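Local coordinates for putative cell adhesion protein (Bacteroides fragilis, PDB 4H40) that probably serves as a fimbrial subunit in the assembly of a distinct type of pilus and in cell adhesion, at residues Val188-Gly193 with Ala247-Val252; Val194-Met199 with Lys274-Pro279; Thr280-Leu285 with Gly308-Thr313. One frame throughout, in Å; residues are numbered along the deposited sequence.

Contact 1 of 3, residues Val188-Gly193 with Ala247-Val252; sequences VRAGEG and ADNSLV
V188 and L251 form an antiparallel hydrogen-bonded pair where strand 177-190 meets the start of strand 251-257, a worked example of direct backbone pairing that gives way to water as the two segments diverge. V188 N donates to L251 O at 2.8 Å, and L251 N returns the bond to V188 O at 2.9 Å, each with 162° at the hydrogen. V188 O also receives a CA-H...O contact from S250 CA. Two residues further on, A190 N no longer reaches a backbone acceptor of the 247-252 segment; it donates to a water at 2.7 Å, and that water donates in turn to D248 O. A second water links the side chains, accepting from R189 NE in the plane of the guanidinium at 3.2 Å and donating to D248 OD2 at 2.9 Å. R189 starts with CG beside its backbone N (chi1 -72°), where R189 CG lies 4.0 Å from S250 CB, and then runs extended to NE. The other carboxylate oxygen, D248 OD1, accepts S250 N from above the carboxylate plane, closing an Asx turn, while S250 OG is hydrogen-bonded to N246 ND2. The R189 backbone bonds to A301 and V303 of strand 296-305. With R189 NE and D248 OD2 4.8 Å apart, the opposite charges are bridged by a water and probably attract less strongly than they would in direct contact.

Contact 2 of 3, residues Val194-Met199 with Lys274-Pro279; sequences VHTLEM and KVNGNP
N276 reaches across to H195 and T196 with its side-chain amide, so a side chain carries on the pairing that backbone atoms make elsewhere between these strands. From CB the branch turns beside its own backbone N (chi1 -65°), which brings N276 CG to 3.7 Å from H195 N. N276 OD1 is gripped twice: H195 N meets it on a lone pair at 2.6 Å, and T196 N comes nearly along the C=O axis at 3.2 Å. At the other tip, N276 ND2 lies 4.0 Å from V194 CA and donates to G193 O. The N276 backbone answers in the reverse direction, its N bonding to T196 O at 2.8 Å. Further along, E198 and K274 exchange two backbone bonds, and their side chains run alongside each other, E198 OE1 3.8 Å from K274 CD. A water accepts from T196 OG1 and G277 N and donates to E198 OE1 and K274 O. On the face of V275, opposite E198 and K274, the V194 side chain from the preceding loop crosses it at about a right angle. With V275 and N278 bonded to each other in both directions, N276 and G277 form the corner of a type I' turn, characteristic of a two-residue beta hairpin.

Contact 3 of 3, residues Thr280-Leu285 with Gly308-Thr313; sequences TQYQML and GVTVLT
Y282 lies between T310 and L312, its ring met over one face by an aliphatic carbon and at its hydroxyl end by another hydroxyl. The close part of the contact is here. L312 CB sits 3.6 Å above the Y282 ring plane, offset toward the rim and nearest to CG and CD1, a CH-pi contact with the centroid 4.0 Å away. A first torsion of -51° sets Y282 CG beside the backbone N, close to L312 CB. At the tip, Y282 OH and T310 OG1 are hydrogen-bonded at 2.7 Å, and either could be the donor; the two side chains cross at about a right angle. T310 O lies at the ring edge, in its plane, 3.9 Å from Y282 CE1. The backbones stay well apart: the axes of strands 280-285 and 310-313 pass 8.0 Å from each other, with N-to-C directions 31° apart, the geometry of two sheets packed face to face in a beta sandwich, consistent with the transthyretin-like clan of this family. One sheet contributes strand 278-287, outermost in it within this chain, the other strand 310-321. Away from the tyrosine the fit is looser. Toward one end, the selenomethionine M284 comes no nearer to L312 than 4.5 Å, from M284 CG to L312 CD2. Toward the other, T280 CG2 approaches T310 OG1 to 4.1 Å, while T280 OG1 is bonded to L273 O within its own sheet. T310, the first residue of its strand, is partly exposed, whereas Y282 and L312 are buried. V311, L312 and T313 pair antiparallel with a strand of the second subunit, which continues the sheet across the interface.

How the contacts relate
All three contacts gather near one end of the same beta-rich region, the centres of contacts 1 and 2 about 10 Å apart, 2 and 3 about 12 Å, 1 and 3 about 14 Å. Contacts 1 and 2 interleave along the chain, since 188-193 runs straight into 194-199 while their partners follow at 247-252 and 274-279; L197 of contact 2 packs against V188 and L251 of contact 1. Contact 3 comes later, sharing strand 278-287 with contact 2, whose V275 touches T280 and Y282. Contact 1 lies within the layer of strands 177-190, 296-305 and 310-321, contact 2 centres on the four-stranded sheet, and contact 3 joins the two, consistent with residues far apart in sequence closing one end of a beta sandwich.

Contact 1 of 3, residues Val188-Gly193 with Ala247-Val252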
ATOM      1  N   VAL B 188      -9.066   7.819 -11.024  1.00 37.88           N
ATOM      2  CA  VAL B 188      -9.520   8.765  -9.978  1.00 36.74           C
ATOM      3  C   VAL B 188     -11.038   8.827 -10.019  1.00 39.55           C
ATOM      4  O   VAL B 188     -11.605   9.293 -11.010  1.00 38.66           O
ATOM      5  CB  VAL B 188      -8.907  10.179 -10.086  1.00 38.88           C
ATOM      6  CG1 VAL B 188      -9.325  11.028  -8.904  1.00 39.52           C
ATOM      7  CG2 VAL B 188      -7.385  10.129 -10.224  1.00 37.19           C
ATOM      8  N   ARG B 189     -11.694   8.334  -8.966  1.00 35.70           N
ATOM      9  CA  ARG B 189     -13.149   8.311  -8.882  1.00 36.26           C
ATOM     10  C   ARG B 189     -13.705   9.556  -8.207  1.00 43.35           C
ATOM     11  O   ARG B 189     -13.057  10.134  -7.333  1.00 42.78           O
ATOM     12  CB  ARG B 189     -13.600   7.085  -8.111  1.00 36.93           C
ATOM     13  CG  ARG B 189     -13.450   5.768  -8.837  1.00 44.73           C
ATOM     14  CD  ARG B 189     -13.914   4.651  -7.944  1.00 60.62           C
ATOM     15  NE  ARG B 189     -13.786   3.347  -8.595  1.00 83.26           N
ATOM     16  CZ  ARG B 189     -13.631   2.193  -7.948  1.00106.20           C
ATOM     17  NH1 ARG B 189     -13.571   2.166  -6.618  1.00 94.33           N
ATOM     18  NH2 ARG B 189     -13.516   1.058  -8.626  1.00 97.45           N
ATOM     19  N   ALA B 190     -14.916   9.961  -8.605  1.00 42.79           N
ATOM     20  CA  ALA B 190     -15.624  11.097  -8.015  1.00 44.16           C
ATOM     21  C   ALA B 190     -16.516  10.558  -6.901  1.00 54.14           C
ATOM     22  O   ALA B 190     -17.524   9.883  -7.170  1.00 55.21           O
ATOM     23  CB  ALA B 190     -16.437  11.814  -9.071  1.00 45.23           C
ATOM     24  N   GLY B 191     -16.065  10.752  -5.668  1.00 52.90           N
ATOM     25  CA  GLY B 191     -16.741  10.259  -4.476  1.00 55.30           C
ATOM     26  C   GLY B 191     -17.775  11.208  -3.913  1.00 64.44           C
ATOM     27  O   GLY B 191     -18.276  12.090  -4.622  1.00 65.90           O
ATOM     28  N   GLU B 192     -18.077  11.040  -2.619  1.00 62.53           N
ATOM     29  CA  GLU B 192     -19.072  11.800  -1.881  1.00 64.44           C
ATOM     30  C   GLU B 192     -18.799  13.307  -1.980  1.00 66.65           C
ATOM     31  O   GLU B 192     -17.719  13.776  -1.596  1.00 66.59           O
ATOM     32  CB  GLU B 192     -19.111  11.332  -0.413  1.00 67.71           C
ATOM     33  CG  GLU B 192     -20.293  11.850   0.389  1.00 85.81           C
ATOM     34  CD  GLU B 192     -21.448  10.893   0.628  1.00121.83           C
ATOM     35  OE1 GLU B 192     -21.505   9.833  -0.040  1.00127.46           O
ATOM     36  OE2 GLU B 192     -22.306  11.213   1.485  1.00116.74           O
ATOM     37  N   GLY B 193     -19.777  14.018  -2.549  1.00 61.00           N
ATOM     38  CA  GLY B 193     -19.768  15.465  -2.704  1.00 60.06           C
ATOM     39  C   GLY B 193     -19.014  15.993  -3.903  1.00 60.09           C
ATOM     40  O   GLY B 193     -18.906  17.209  -4.062  1.00 60.36           O
ATOM     41  N   ALA B 247     -17.875   6.340 -17.698  1.00 53.52           N
ATOM     42  CA  ALA B 247     -19.298   6.698 -17.574  1.00 54.77           C
ATOM     43  C   ALA B 247     -19.693   7.134 -16.148  1.00 57.31           C
ATOM     44  O   ALA B 247     -20.622   7.942 -15.979  1.00 58.16           O
ATOM     45  CB  ALA B 247     -20.147   5.524 -18.004  1.00 57.63           C
ATOM     46  N   ASP B 248     -18.975   6.602 -15.131  1.00 52.71           N
ATOM     47  CA  ASP B 248     -19.165   6.908 -13.703  1.00 52.53           C
ATOM     48  C   ASP B 248     -18.469   8.248 -13.276  1.00 52.34           C
ATOM     49  O   ASP B 248     -18.449   8.577 -12.086  1.00 52.27           O
ATOM     50  CB  ASP B 248     -18.685   5.727 -12.833  1.00 54.14           C
ATOM     51  CG  ASP B 248     -17.214   5.383 -12.948  1.00 70.63           C
ATOM     52  OD1 ASP B 248     -16.513   6.049 -13.729  1.00 70.74           O
ATOM     53  OD2 ASP B 248     -16.752   4.459 -12.215  1.00 80.85           O
ATOM     54  N   ASN B 249     -17.946   9.014 -14.256  1.00 45.77           N
ATOM     55  CA  ASN B 249     -17.309  10.325 -14.136  1.00 44.35           C
ATOM     56  C   ASN B 249     -15.876  10.203 -13.613  1.00 45.54           C
ATOM     57  O   ASN B 249     -15.230  11.225 -13.374  1.00 43.71           O
ATOM     58  CB  ASN B 249     -18.138  11.305 -13.282  1.00 46.25           C
ATOM     59  CG  ASN B 249     -18.010  12.754 -13.666  1.00 69.78           C
ATOM     60  OD1 ASN B 249     -17.725  13.111 -14.813  1.00 70.51           O
ATOM     61  ND2 ASN B 249     -18.274  13.629 -12.712  1.00 60.79           N
ATOM     62  N   SER B 250     -15.346   8.966 -13.514  1.00 40.33           N
ATOM     63  CA  SER B 250     -13.965   8.786 -13.098  1.00 38.17           C
ATOM     64  C   SER B 250     -13.007   9.106 -14.260  1.00 42.15           C
ATOM     65  O   SER B 250     -13.416   9.112 -15.413  1.00 40.51           O
ATOM     66  CB  SER B 250     -13.717   7.396 -12.523  1.00 39.41           C
ATOM     67  OG  SER B 250     -14.124   6.358 -13.388  1.00 52.61           O
ATOM     68  N   LEU B 251     -11.748   9.456 -13.925  1.00 40.03           N
ATOM     69  CA  LEU B 251     -10.681   9.754 -14.870  1.00 38.49           C
ATOM     70  C   LEU B 251      -9.668   8.618 -14.897  1.00 44.11           C
ATOM     71  O   LEU B 251      -9.356   8.071 -13.844  1.00 45.34           O
ATOM     72  CB  LEU B 251      -9.965  11.024 -14.444  1.00 38.27           C
ATOM     73  CG  LEU B 251     -10.749  12.313 -14.368  1.00 43.71           C
ATOM     74  CD1 LEU B 251      -9.977  13.305 -13.549  1.00 43.41           C
ATOM     75  CD2 LEU B 251     -11.037  12.879 -15.769  1.00 46.09           C
ATOM     76  N   VAL B 252      -9.128   8.264 -16.070  1.00 40.28           N
ATOM     77  CA  VAL B 252      -8.081   7.233 -16.184  1.00 38.52           C
ATOM     78  C   VAL B 252      -6.841   7.844 -16.839  1.00 40.08           C
ATOM     79  O   VAL B 252      -6.865   8.253 -18.003  1.00 39.70           O
ATOM     80  CB  VAL B 252      -8.510   5.928 -16.912  1.00 42.63           C
ATOM     81  CG1 VAL B 252      -7.381   4.912 -16.901  1.00 40.47           C
ATOM     82  CG2 VAL B 252      -9.729   5.321 -16.248  1.00 44.27           C
TER
HETATM   83  O   HOH W   1     -14.149   3.286 -11.738  1.00 61.57           O
HETATM   84  O   HOH W   2     -16.203   8.221 -10.285  1.00 35.70           O

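Contact 2 of 3, residues Val194-Met199 with Lys274-Pro279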
ATOM      1  N   VAL B 194     -18.467  15.100  -4.745  1.00 52.76           N
ATOM      2  CA  VAL B 194     -17.702  15.503  -5.933  1.00 49.97           C
ATOM      3  C   VAL B 194     -18.634  15.469  -7.123  1.00 55.88           C
ATOM      4  O   VAL B 194     -19.170  14.417  -7.478  1.00 57.75           O
ATOM      5  CB  VAL B 194     -16.423  14.655  -6.145  1.00 50.12           C
ATOM      6  CG1 VAL B 194     -15.675  15.104  -7.397  1.00 48.17           C
ATOM      7  CG2 VAL B 194     -15.513  14.743  -4.919  1.00 48.78           C
ATOM      8  N   HIS B 195     -18.877  16.641  -7.689  1.00 52.21           N
ATOM      9  CA  HIS B 195     -19.775  16.841  -8.812  1.00 52.09           C
ATOM     10  C   HIS B 195     -18.989  16.920 -10.095  1.00 54.34           C
ATOM     11  O   HIS B 195     -19.415  16.387 -11.110  1.00 55.03           O
ATOM     12  CB  HIS B 195     -20.596  18.115  -8.597  1.00 54.95           C
ATOM     13  CG  HIS B 195     -21.388  18.102  -7.333  1.00 60.62           C
ATOM     14  ND1 HIS B 195     -22.328  17.121  -7.083  1.00 64.21           N
ATOM     15  CD2 HIS B 195     -21.342  18.938  -6.274  1.00 63.68           C
ATOM     16  CE1 HIS B 195     -22.825  17.396  -5.888  1.00 65.18           C
ATOM     17  NE2 HIS B 195     -22.259  18.477  -5.361  1.00 65.21           N
ATOM     18  N   THR B 196     -17.853  17.614 -10.065  1.00 50.24           N
ATOM     19  CA  THR B 196     -16.977  17.778 -11.222  1.00 49.51           C
ATOM     20  C   THR B 196     -15.559  17.447 -10.801  1.00 52.12           C
ATOM     21  O   THR B 196     -15.100  17.878  -9.744  1.00 51.67           O
ATOM     22  CB  THR B 196     -17.063  19.187 -11.850  1.00 51.82           C
ATOM     23  OG1 THR B 196     -16.508  20.137 -10.945  1.00 49.82           O
ATOM     24  CG2 THR B 196     -18.467  19.579 -12.248  1.00 46.42           C
ATOM     25  N   LEU B 197     -14.869  16.693 -11.654  1.00 47.48           N
ATOM     26  CA  LEU B 197     -13.518  16.231 -11.443  1.00 44.95           C
ATOM     27  C   LEU B 197     -12.812  16.260 -12.787  1.00 52.20           C
ATOM     28  O   LEU B 197     -13.155  15.500 -13.690  1.00 52.10           O
ATOM     29  CB  LEU B 197     -13.584  14.816 -10.827  1.00 42.84           C
ATOM     30  CG  LEU B 197     -12.344  13.928 -10.788  1.00 43.51           C
ATOM     31  CD1 LEU B 197     -11.309  14.459  -9.815  1.00 42.86           C
ATOM     32  CD2 LEU B 197     -12.734  12.488 -10.467  1.00 44.08           C
ATOM     33  N   GLU B 198     -11.841  17.161 -12.918  1.00 50.52           N
ATOM     34  CA  GLU B 198     -11.047  17.352 -14.130  1.00 50.23           C
ATOM     35  C   GLU B 198      -9.572  17.345 -13.785  1.00 53.79           C
ATOM     36  O   GLU B 198      -9.219  17.464 -12.614  1.00 53.89           O
ATOM     37  CB  GLU B 198     -11.398  18.697 -14.801  1.00 52.96           C
ATOM     38  CG  GLU B 198     -12.815  18.839 -15.332  1.00 68.35           C
ATOM     39  CD  GLU B 198     -13.203  20.293 -15.538  1.00 98.47           C
ATOM     40  OE1 GLU B 198     -13.563  20.963 -14.541  1.00 80.25           O
ATOM     41  OE2 GLU B 198     -13.083  20.779 -16.687  1.00104.76           O
HETATM   42  N   MSE B 199      -8.713  17.237 -14.811  1.00 49.00           N
HETATM   43  CA  MSE B 199      -7.252  17.321 -14.700  1.00 46.77           C
HETATM   44  C   MSE B 199      -6.829  18.766 -14.792  1.00 52.39           C
HETATM   45  O   MSE B 199      -7.296  19.472 -15.684  1.00 53.58           O
HETATM   46  CB  MSE B 199      -6.560  16.561 -15.868  1.00 47.26           C
HETATM   47  CG  MSE B 199      -6.725  15.049 -15.832  1.00 50.62           C
HETATM   48 SE   MSE B 199      -5.359  14.112 -14.786  0.75 53.10          SE
HETATM   49  CE  MSE B 199      -3.950  14.166 -16.040  1.00 49.98           C
ATOM     50  N   LYS B 274      -8.985  19.471 -10.531  1.00 47.33           N
ATOM     51  CA  LYS B 274      -9.975  20.518 -10.345  1.00 47.64           C
ATOM     52  C   LYS B 274     -11.221  19.849  -9.800  1.00 49.55           C
ATOM     53  O   LYS B 274     -11.975  19.255 -10.558  1.00 49.00           O
ATOM     54  CB  LYS B 274     -10.231  21.267 -11.664  1.00 49.21           C
ATOM     55  CG  LYS B 274     -10.897  22.617 -11.498  1.00 61.03           C
ATOM     56  CD  LYS B 274     -11.023  23.271 -12.851  1.00 67.14           C
ATOM     57  CE  LYS B 274     -11.318  24.743 -12.737  1.00 87.84           C
ATOM     58  NZ  LYS B 274     -11.606  25.328 -14.073  1.00104.39           N
ATOM     59  N   VAL B 275     -11.393  19.878  -8.487  1.00 45.83           N
ATOM     60  CA  VAL B 275     -12.531  19.271  -7.789  1.00 45.97           C
ATOM     61  C   VAL B 275     -13.583  20.355  -7.536  1.00 53.54           C
ATOM     62  O   VAL B 275     -13.282  21.373  -6.927  1.00 54.46           O
ATOM     63  CB  VAL B 275     -12.103  18.554  -6.477  1.00 48.23           C
ATOM     64  CG1 VAL B 275     -13.279  17.831  -5.840  1.00 48.30           C
ATOM     65  CG2 VAL B 275     -10.961  17.579  -6.742  1.00 46.31           C
ATOM     66  N   ASN B 276     -14.802  20.142  -8.046  1.00 52.02           N
ATOM     67  CA  ASN B 276     -15.933  21.062  -7.941  1.00 54.61           C
ATOM     68  C   ASN B 276     -15.537  22.514  -8.270  1.00 61.51           C
ATOM     69  O   ASN B 276     -15.979  23.450  -7.598  1.00 63.11           O
ATOM     70  CB  ASN B 276     -16.584  20.964  -6.561  1.00 57.53           C
ATOM     71  CG  ASN B 276     -17.227  19.635  -6.277  1.00 72.11           C
ATOM     72  OD1 ASN B 276     -17.587  18.878  -7.184  1.00 65.02           O
ATOM     73  ND2 ASN B 276     -17.410  19.336  -5.001  1.00 60.72           N
ATOM     74  N   GLY B 277     -14.721  22.676  -9.313  1.00 58.99           N
ATOM     75  CA  GLY B 277     -14.251  23.968  -9.807  1.00 60.05           C
ATOM     76  C   GLY B 277     -13.052  24.573  -9.104  1.00 65.17           C
ATOM     77  O   GLY B 277     -12.535  25.590  -9.563  1.00 68.11           O
ATOM     78  N   ASN B 278     -12.603  23.983  -7.985  1.00 59.57           N
ATOM     79  CA  ASN B 278     -11.456  24.515  -7.247  1.00 59.33           C
ATOM     80  C   ASN B 278     -10.200  23.663  -7.481  1.00 63.22           C
ATOM     81  O   ASN B 278     -10.282  22.428  -7.424  1.00 59.33           O
ATOM     82  CB  ASN B 278     -11.743  24.609  -5.743  1.00 56.20           C
ATOM     83  CG  ASN B 278     -13.158  24.989  -5.366  1.00 79.94           C
ATOM     84  OD1 ASN B 278     -13.900  24.176  -4.785  1.00 69.94           O
ATOM     85  ND2 ASN B 278     -13.563  26.229  -5.666  1.00 74.21           N
ATOM     86  N   PRO B 279      -9.022  24.297  -7.708  1.00 62.60           N
ATOM     87  CA  PRO B 279      -7.786  23.516  -7.892  1.00 61.50           C
ATOM     88  C   PRO B 279      -7.321  22.874  -6.591  1.00 63.93           C
ATOM     89  O   PRO B 279      -7.352  23.517  -5.533  1.00 64.86           O
ATOM     90  CB  PRO B 279      -6.771  24.562  -8.376  1.00 65.21           C
ATOM     91  CG  PRO B 279      -7.576  25.768  -8.741  1.00 71.60           C
ATOM     92  CD  PRO B 279      -8.741  25.738  -7.803  1.00 66.82           C
TER
HETATM   93  O   HOH W   3     -13.987  20.817 -11.486  1.00 52.31           O

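Contact 3 of 3, residues Thr280-Leu285 with Gly308-Thr313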
ATOM      1  N   THR B 280      -6.947  21.584  -6.663  1.00 57.78           N
ATOM      2  CA  THR B 280      -6.463  20.794  -5.525  1.00 56.59           C
ATOM      3  C   THR B 280      -5.178  20.057  -5.917  1.00 58.93           C
ATOM      4  O   THR B 280      -4.909  19.893  -7.101  1.00 59.70           O
ATOM      5  CB  THR B 280      -7.528  19.782  -5.045  1.00 64.09           C
ATOM      6  OG1 THR B 280      -7.715  18.784  -6.043  1.00 67.41           O
ATOM      7  CG2 THR B 280      -8.859  20.415  -4.686  1.00 60.21           C
ATOM      8  N   GLN B 281      -4.405  19.597  -4.935  1.00 53.41           N
ATOM      9  CA  GLN B 281      -3.196  18.818  -5.140  1.00 51.18           C
ATOM     10  C   GLN B 281      -3.108  17.758  -4.017  1.00 52.18           C
ATOM     11  O   GLN B 281      -3.344  18.058  -2.854  1.00 52.41           O
ATOM     12  CB  GLN B 281      -1.950  19.717  -5.207  1.00 54.50           C
ATOM     13  CG  GLN B 281      -0.635  18.985  -5.549  1.00 72.03           C
ATOM     14  CD  GLN B 281       0.566  19.902  -5.603  1.00 89.23           C
ATOM     15  OE1 GLN B 281       0.920  20.586  -4.637  1.00 85.13           O
ATOM     16  NE2 GLN B 281       1.251  19.904  -6.731  1.00 84.44           N
ATOM     17  N   TYR B 282      -2.810  16.523  -4.391  1.00 45.55           N
ATOM     18  CA  TYR B 282      -2.689  15.387  -3.493  1.00 44.77           C
ATOM     19  C   TYR B 282      -1.414  14.669  -3.768  1.00 50.84           C
ATOM     20  O   TYR B 282      -1.067  14.456  -4.925  1.00 50.74           O
ATOM     21  CB  TYR B 282      -3.861  14.395  -3.669  1.00 43.77           C
ATOM     22  CG  TYR B 282      -5.211  15.049  -3.599  1.00 45.66           C
ATOM     23  CD1 TYR B 282      -5.781  15.376  -2.377  1.00 49.81           C
ATOM     24  CD2 TYR B 282      -5.918  15.363  -4.756  1.00 44.75           C
ATOM     25  CE1 TYR B 282      -7.027  15.988  -2.303  1.00 50.86           C
ATOM     26  CE2 TYR B 282      -7.161  15.989  -4.696  1.00 45.68           C
ATOM     27  CZ  TYR B 282      -7.705  16.312  -3.464  1.00 56.03           C
ATOM     28  OH  TYR B 282      -8.932  16.924  -3.383  1.00 62.48           O
ATOM     29  N   GLN B 283      -0.741  14.236  -2.722  1.00 51.06           N
ATOM     30  CA  GLN B 283       0.497  13.509  -2.892  1.00 51.98           C
ATOM     31  C   GLN B 283       0.413  12.092  -2.360  1.00 57.31           C
ATOM     32  O   GLN B 283       0.053  11.887  -1.193  1.00 59.14           O
ATOM     33  CB  GLN B 283       1.648  14.239  -2.197  1.00 55.25           C
ATOM     34  CG  GLN B 283       2.932  13.438  -2.213  1.00 61.20           C
ATOM     35  CD  GLN B 283       4.074  14.238  -1.717  1.00 82.54           C
ATOM     36  OE1 GLN B 283       4.986  14.556  -2.474  1.00 84.33           O
ATOM     37  NE2 GLN B 283       4.038  14.587  -0.440  1.00 73.07           N
HETATM   38  N   MSE B 284       0.814  11.126  -3.200  1.00 51.57           N
HETATM   39  CA  MSE B 284       0.961   9.735  -2.817  1.00 51.25           C
HETATM   40  C   MSE B 284       2.472   9.458  -2.699  1.00 62.09           C
HETATM   41  O   MSE B 284       3.161   9.563  -3.715  1.00 60.94           O
HETATM   42  CB  MSE B 284       0.317   8.783  -3.831  1.00 50.92           C
HETATM   43  CG  MSE B 284      -1.188   8.807  -3.904  1.00 57.27           C
HETATM   44 SE   MSE B 284      -1.836   7.876  -5.565  0.75 63.95          SE
HETATM   45  CE  MSE B 284      -0.646   6.426  -5.576  1.00 61.13           C
ATOM     46  N   LEU B 285       3.009   9.149  -1.482  1.00 62.91           N
ATOM     47  CA  LEU B 285       4.411   8.775  -1.378  1.00 64.21           C
ATOM     48  C   LEU B 285       4.454   7.271  -1.338  1.00 66.27           C
ATOM     49  O   LEU B 285       3.812   6.681  -0.482  1.00 66.99           O
ATOM     50  CB  LEU B 285       5.104   9.413  -0.186  1.00 67.82           C
ATOM     51  CG  LEU B 285       5.676  10.813  -0.455  1.00 74.79           C
ATOM     52  CD1 LEU B 285       5.794  11.598   0.837  1.00 78.20           C
ATOM     53  CD2 LEU B 285       7.038  10.750  -1.131  1.00 75.58           C
ATOM     54  N   GLY B 308     -15.885  19.870   4.782  1.00 98.21           N
ATOM     55  CA  GLY B 308     -15.673  20.921   3.798  1.00 96.65           C
ATOM     56  C   GLY B 308     -14.359  20.608   3.119  1.00 96.91           C
ATOM     57  O   GLY B 308     -14.089  21.052   1.994  1.00 96.37           O
ATOM     58  N   VAL B 309     -13.556  19.784   3.823  1.00 90.36           N
ATOM     59  CA  VAL B 309     -12.235  19.295   3.450  1.00 86.95           C
ATOM     60  C   VAL B 309     -12.339  18.183   2.370  1.00 84.18           C
ATOM     61  O   VAL B 309     -13.160  17.265   2.464  1.00 83.68           O
ATOM     62  CB  VAL B 309     -11.480  18.821   4.724  1.00 92.00           C
ATOM     63  CG1 VAL B 309     -12.210  17.690   5.440  1.00 92.26           C
ATOM     64  CG2 VAL B 309     -10.036  18.437   4.429  1.00 90.88           C
ATOM     65  N   THR B 310     -11.496  18.292   1.345  1.00 75.46           N
ATOM     66  CA  THR B 310     -11.423  17.310   0.269  1.00 71.13           C
ATOM     67  C   THR B 310     -10.250  16.352   0.570  1.00 67.67           C
ATOM     68  O   THR B 310      -9.157  16.812   0.896  1.00 65.47           O
ATOM     69  CB  THR B 310     -11.300  17.993  -1.114  1.00 82.12           C
ATOM     70  OG1 THR B 310      -9.944  18.358  -1.346  1.00 89.34           O
ATOM     71  CG2 THR B 310     -12.159  19.232  -1.246  1.00 83.37           C
ATOM     72  N   VAL B 311     -10.482  15.037   0.472  1.00 60.87           N
ATOM     73  CA  VAL B 311      -9.438  14.025   0.675  1.00 58.30           C
ATOM     74  C   VAL B 311      -9.353  13.055  -0.509  1.00 57.10           C
ATOM     75  O   VAL B 311     -10.331  12.842  -1.227  1.00 56.91           O
ATOM     76  CB  VAL B 311      -9.540  13.223   2.001  1.00 62.62           C
ATOM     77  CG1 VAL B 311      -9.073  14.060   3.164  1.00 65.27           C
ATOM     78  CG2 VAL B 311     -10.932  12.664   2.255  1.00 62.38           C
ATOM     79  N   LEU B 312      -8.161  12.516  -0.717  1.00 49.00           N
ATOM     80  CA  LEU B 312      -7.908  11.478  -1.666  1.00 45.72           C
ATOM     81  C   LEU B 312      -7.608  10.223  -0.879  1.00 51.53           C
ATOM     82  O   LEU B 312      -6.753  10.241   0.005  1.00 53.14           O
ATOM     83  CB  LEU B 312      -6.769  11.826  -2.628  1.00 44.18           C
ATOM     84  CG  LEU B 312      -6.636  10.849  -3.785  1.00 46.47           C
ATOM     85  CD1 LEU B 312      -7.535  11.221  -4.916  1.00 45.96           C
ATOM     86  CD2 LEU B 312      -5.236  10.720  -4.249  1.00 46.28           C
ATOM     87  N   THR B 313      -8.365   9.165  -1.139  1.00 48.34           N
ATOM     88  CA  THR B 313      -8.162   7.842  -0.564  1.00 49.51           C
ATOM     89  C   THR B 313      -7.713   6.923  -1.674  1.00 53.79           C
ATOM     90  O   THR B 313      -8.321   6.940  -2.745  1.00 53.50           O
ATOM     91  CB  THR B 313      -9.441   7.251   0.100  1.00 53.88           C
ATOM     92  OG1 THR B 313     -10.384   6.934  -0.915  1.00 54.59           O
ATOM     93  CG2 THR B 313     -10.061   8.146   1.141  1.00 53.12           C
TER